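Side-chain contacts in ancillary protein 1 (Streptococcus pyogenes, PDB 2XI9), which is a pilus-presented adhesin whose internal thioester bond is required for efficient interaction with host cells, and which is named for collagen binding: residues A[162-167]-A[265-270]; A[245-250]-A[254-259]. One frame throughout, in Å; residues are numbered along the deposited sequence.

Interaction 1 of 2, residues A[162-167]-A[265-270]; sequences NADLKS and DYHGFG
Two turns of the thioester domain meet here: Ala-163, in the type I turn from Asn-162 to Leu-165, packs against His-267 and Tyr-266 at the start of the type I' turn that runs to Phe-269. The second turn is closed by Phe-269 N bonding to Tyr-266 O, and Gly-268 suits its place because a CB at its positive phi would press on the preceding carbonyl oxygen. The imidazole turns one face to the backbone of Ala-163, whose O lies 3.1 Å from His-267 CE1. Beside it the methyl fits because it is small: Ala-163 CB is 3.6 Å from Tyr-266 OH and 3.9 Å from His-267 NE2. Tyr-266 swings its CG opposite the backbone N (chi1 -169°), which brings the phenol back beside the histidine, and His-267 CD2 sits 3.4 Å above the centre of the tyrosine ring, presenting an imidazole edge to an aromatic face. Asp-164 reaches the neighbouring NE2 through water. The water donates to Asp-164 OD1 at 2.7 Å and lies in the imidazole plane, 2.8 Å from His-267 NE2. Carboxylate and imidazole planes differ by 59°, and Asp-164 OD1 and His-267 NE2 are 4.1 Å apart, too far for a direct bond. The water spans that gap, with NE2 as donor or acceptor; the nearby carboxylate would tend to favour a protonated ring.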
# COMPACT_ATOMS: atom_id res chain seq x y z
N ASN A 162 -2.79 8.12 -0.29
CA ASN A 162 -2.11 9.43 -0.38
C ASN A 162 -3.06 10.49 -0.96
O ASN A 162 -3.15 10.64 -2.17
CB ASN A 162 -0.90 9.34 -1.32
CG ASN A 162 0.09 8.24 -0.93
OD1 ASN A 162 0.26 7.26 -1.68
ND2 ASN A 162 0.76 8.40 0.23
N ALA A 163 -3.69 11.27 -0.09
CA ALA A 163 -4.72 12.21 -0.50
C ALA A 163 -4.28 13.18 -1.60
O ALA A 163 -5.12 13.56 -2.41
CB ALA A 163 -5.22 12.98 0.71
N ASP A 164 -3.01 13.58 -1.61
CA ASP A 164 -2.53 14.63 -2.52
C ASP A 164 -2.03 14.10 -3.88
O ASP A 164 -1.63 14.91 -4.71
CB ASP A 164 -1.33 15.39 -1.93
CG ASP A 164 -1.64 16.10 -0.63
OD1 ASP A 164 -2.57 16.94 -0.63
OD2 ASP A 164 -0.91 15.83 0.36
N LEU A 165 -1.98 12.78 -4.05
CA LEU A 165 -1.39 12.19 -5.27
C LEU A 165 -2.49 11.72 -6.24
O LEU A 165 -3.67 11.77 -5.92
CB LEU A 165 -0.47 11.02 -4.89
CG LEU A 165 0.72 11.45 -3.99
CD1 LEU A 165 1.62 10.25 -3.69
CD2 LEU A 165 1.53 12.60 -4.59
N LYS A 166 -2.10 11.27 -7.43
CA LYS A 166 -3.08 11.01 -8.46
C LYS A 166 -3.78 9.69 -8.24
O LYS A 166 -3.15 8.68 -7.90
CB LYS A 166 -2.42 11.02 -9.84
CG LYS A 166 -2.00 12.41 -10.32
CD LYS A 166 -1.27 12.28 -11.63
CE LYS A 166 -1.48 13.39 -12.53
NZ LYS A 166 -0.48 14.48 -12.32
N SER A 167 -5.10 9.72 -8.40
CA SER A 167 -5.92 8.49 -8.35
C SER A 167 -5.55 7.49 -9.50
O SER A 167 -4.92 7.87 -10.48
CB SER A 167 -7.39 8.88 -8.41
OG SER A 167 -7.65 9.74 -9.50
N ASP A 265 -13.40 22.14 1.29
CA ASP A 265 -12.58 22.22 0.10
C ASP A 265 -11.61 21.03 0.05
O ASP A 265 -10.64 21.06 -0.72
CB ASP A 265 -11.80 23.55 0.16
CG ASP A 265 -11.21 23.83 1.57
OD1 ASP A 265 -11.00 22.85 2.36
OD2 ASP A 265 -10.99 25.02 1.89
N TYR A 266 -11.87 19.99 0.82
CA TYR A 266 -10.93 18.86 0.96
C TYR A 266 -11.33 17.71 0.07
O TYR A 266 -12.12 16.86 0.47
CB TYR A 266 -10.87 18.39 2.42
CG TYR A 266 -9.76 17.42 2.70
CD1 TYR A 266 -8.45 17.86 2.79
CD2 TYR A 266 -10.02 16.05 2.91
CE1 TYR A 266 -7.41 16.97 3.05
CE2 TYR A 266 -9.01 15.17 3.21
CZ TYR A 266 -7.70 15.62 3.26
OH TYR A 266 -6.66 14.75 3.50
N HIS A 267 -10.73 17.65 -1.11
CA HIS A 267 -10.93 16.51 -2.06
C HIS A 267 -12.37 16.03 -2.24
O HIS A 267 -12.63 14.83 -2.29
CB HIS A 267 -10.04 15.33 -1.67
CG HIS A 267 -8.62 15.72 -1.46
ND1 HIS A 267 -7.76 15.97 -2.50
CD2 HIS A 267 -7.92 15.95 -0.32
CE1 HIS A 267 -6.58 16.32 -2.01
NE2 HIS A 267 -6.64 16.30 -0.70
N GLY A 268 -13.29 16.96 -2.37
CA GLY A 268 -14.68 16.59 -2.63
C GLY A 268 -15.50 16.26 -1.39
O GLY A 268 -16.71 16.16 -1.50
N PHE A 269 -14.86 16.17 -0.22
CA PHE A 269 -15.55 15.78 1.00
C PHE A 269 -16.48 16.84 1.54
O PHE A 269 -17.28 16.60 2.45
CB PHE A 269 -14.54 15.25 2.04
CG PHE A 269 -14.01 13.90 1.67
CD1 PHE A 269 -14.81 12.79 1.85
CD2 PHE A 269 -12.75 13.73 1.07
CE1 PHE A 269 -14.41 11.52 1.46
CE2 PHE A 269 -12.32 12.45 0.69
CZ PHE A 269 -13.16 11.34 0.88
N GLY A 270 -16.40 18.03 0.98
CA GLY A 270 -17.43 19.03 1.17
C GLY A 270 -18.85 18.52 0.93
O GLY A 270 -19.78 19.01 1.55
O HOH W 1 -4.65 17.26 1.08

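Interaction 2 of 2, residues A[245-250]-A[254-259]; sequences TQLAIY and DSAELD
Tyr-250 O, in the last turns of helix 238-253, accepts two backbone N-H groups of the departing chain from opposite faces of its carbonyl plane. Asp-254 N completes an ordinary i to i+4 helical bond at 2.9 Å. Ser-255 then adopts left-handed helical backbone angles, which folds the chain back so that Ala-256 N, 3.2 Å from Tyr-250 O, points at it almost straight (177°). The reversal sets the Ala-256 methyl against the last turn, its CB 3.9 Å from Tyr-250 CB. Further on, Leu-258 CD2 slides past Leu-247, 3.7 Å from Leu-247 CD2, the two branched chains running in opposite directions; the Leu-247 isopropyl end is carried out to this side with CG anti to the backbone N (chi1 179°). Asp-254 and Tyr-250 lie side by side, pointing the same way, with Asp-254 OD2 3.7 Å from Tyr-250 CD1 and carboxylate and ring planes 73° apart. Over one face of that ring lies Gln-246 NE2, 3.2 Å above the plane and offset toward the rim, itself bonded to Cys-160 O. Two donors thus satisfy a buried carbonyl at the helix end, methyl and leucine contacts pack the returning chain against the helix, and Ala-163 N gives OD2 of the buried Asp-254 one hydrogen bond.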
# COMPACT_ATOMS: atom_id res chain seq x y z
N THR A 245 -15.13 5.51 4.69
CA THR A 245 -13.96 4.64 4.77
C THR A 245 -12.74 5.36 4.18
O THR A 245 -11.65 5.34 4.77
CB THR A 245 -14.20 3.20 4.09
OG1 THR A 245 -15.46 2.63 4.55
CG2 THR A 245 -13.09 2.22 4.40
N GLN A 246 -12.92 6.00 3.03
CA GLN A 246 -11.82 6.69 2.39
C GLN A 246 -11.30 7.82 3.28
O GLN A 246 -10.09 8.03 3.41
CB GLN A 246 -12.26 7.26 1.03
CG GLN A 246 -11.16 8.03 0.25
CD GLN A 246 -9.97 7.17 -0.12
OE1 GLN A 246 -9.98 6.52 -1.16
NE2 GLN A 246 -8.91 7.22 0.68
N LEU A 247 -12.22 8.58 3.85
CA LEU A 247 -11.83 9.72 4.71
C LEU A 247 -11.16 9.22 6.00
O LEU A 247 -10.25 9.83 6.48
CB LEU A 247 -13.05 10.60 5.01
CG LEU A 247 -12.81 11.81 5.91
CD1 LEU A 247 -11.79 12.72 5.24
CD2 LEU A 247 -14.15 12.56 6.25
N ALA A 248 -11.62 8.09 6.56
CA ALA A 248 -11.04 7.49 7.75
C ALA A 248 -9.61 7.02 7.46
O ALA A 248 -8.74 7.19 8.28
CB ALA A 248 -11.90 6.32 8.25
N ILE A 249 -9.36 6.54 6.26
CA ILE A 249 -7.99 6.21 5.85
C ILE A 249 -7.13 7.50 5.82
O ILE A 249 -6.04 7.52 6.39
CB ILE A 249 -7.96 5.47 4.49
CG1 ILE A 249 -8.54 4.04 4.62
CG2 ILE A 249 -6.51 5.53 3.88
CD1 ILE A 249 -7.76 3.07 5.51
N TYR A 250 -7.66 8.56 5.20
CA TYR A 250 -6.95 9.84 5.13
C TYR A 250 -6.68 10.45 6.51
O TYR A 250 -5.67 11.12 6.68
CB TYR A 250 -7.74 10.84 4.28
CG TYR A 250 -7.76 10.60 2.78
CD1 TYR A 250 -6.75 9.87 2.14
CD2 TYR A 250 -8.76 11.13 2.02
CE1 TYR A 250 -6.76 9.69 0.78
CE2 TYR A 250 -8.77 10.96 0.62
CZ TYR A 250 -7.77 10.23 0.02
OH TYR A 250 -7.76 10.06 -1.35
N ASP A 254 -2.81 10.99 6.11
CA ASP A 254 -2.62 12.37 5.70
C ASP A 254 -3.10 13.37 6.76
O ASP A 254 -3.11 14.57 6.52
CB ASP A 254 -3.35 12.58 4.39
CG ASP A 254 -2.67 11.85 3.21
OD1 ASP A 254 -1.59 12.29 2.74
OD2 ASP A 254 -3.24 10.87 2.75
N SER A 255 -3.46 12.88 7.94
CA SER A 255 -3.92 13.74 9.02
C SER A 255 -5.09 14.65 8.60
O SER A 255 -5.11 15.80 8.95
CB SER A 255 -2.75 14.55 9.58
OG SER A 255 -1.76 13.68 10.12
N ALA A 256 -6.04 14.11 7.85
CA ALA A 256 -7.30 14.80 7.55
C ALA A 256 -8.08 14.99 8.83
O ALA A 256 -8.06 14.11 9.74
CB ALA A 256 -8.19 13.99 6.55
N GLU A 257 -8.79 16.11 8.89
CA GLU A 257 -9.61 16.42 10.06
C GLU A 257 -11.06 16.14 9.75
O GLU A 257 -11.54 16.50 8.69
CB GLU A 257 -9.40 17.86 10.49
CG GLU A 257 -7.96 18.16 10.92
CD GLU A 257 -7.54 17.46 12.22
OE1 GLU A 257 -8.40 17.13 13.08
OE2 GLU A 257 -6.31 17.24 12.41
N LEU A 258 -11.75 15.53 10.70
CA LEU A 258 -13.15 15.17 10.55
C LEU A 258 -14.01 16.31 11.04
O LEU A 258 -14.75 16.19 12.02
CB LEU A 258 -13.43 13.87 11.32
CG LEU A 258 -12.48 12.73 10.98
CD1 LEU A 258 -12.89 11.46 11.73
CD2 LEU A 258 -12.45 12.49 9.50
N ASP A 259 -13.86 17.44 10.36
CA ASP A 259 -14.52 18.67 10.72
C ASP A 259 -15.16 19.25 9.47
O ASP A 259 -14.49 19.50 8.50
CB ASP A 259 -13.51 19.64 11.32
CG ASP A 259 -14.10 20.99 11.64
OD1 ASP A 259 -14.43 21.20 12.83
OD2 ASP A 259 -14.24 21.84 10.73

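Both interactions belong to the thioester domain, their centres about 10 Å apart. Both segments of interaction 2 fall, in sequence, between the two of interaction 1: residues 162-167 follow strand 155-160, then comes helix 238-253 with its exit, and residues 265-270 precede helix 274-288. Beyond the bond from Ala-163 to Asp-254 that joins the two contacts, Ala-163 CA packs on Tyr-250 CE1, and Tyr-266 OH meets Ala-256 CB. Helix 238-253 meets the strand at Cys-160, probably the cysteine of the thioester, through Gln-246 and Tyr-250, and its end meets both turns, which ties the helical part of the domain to its sheet.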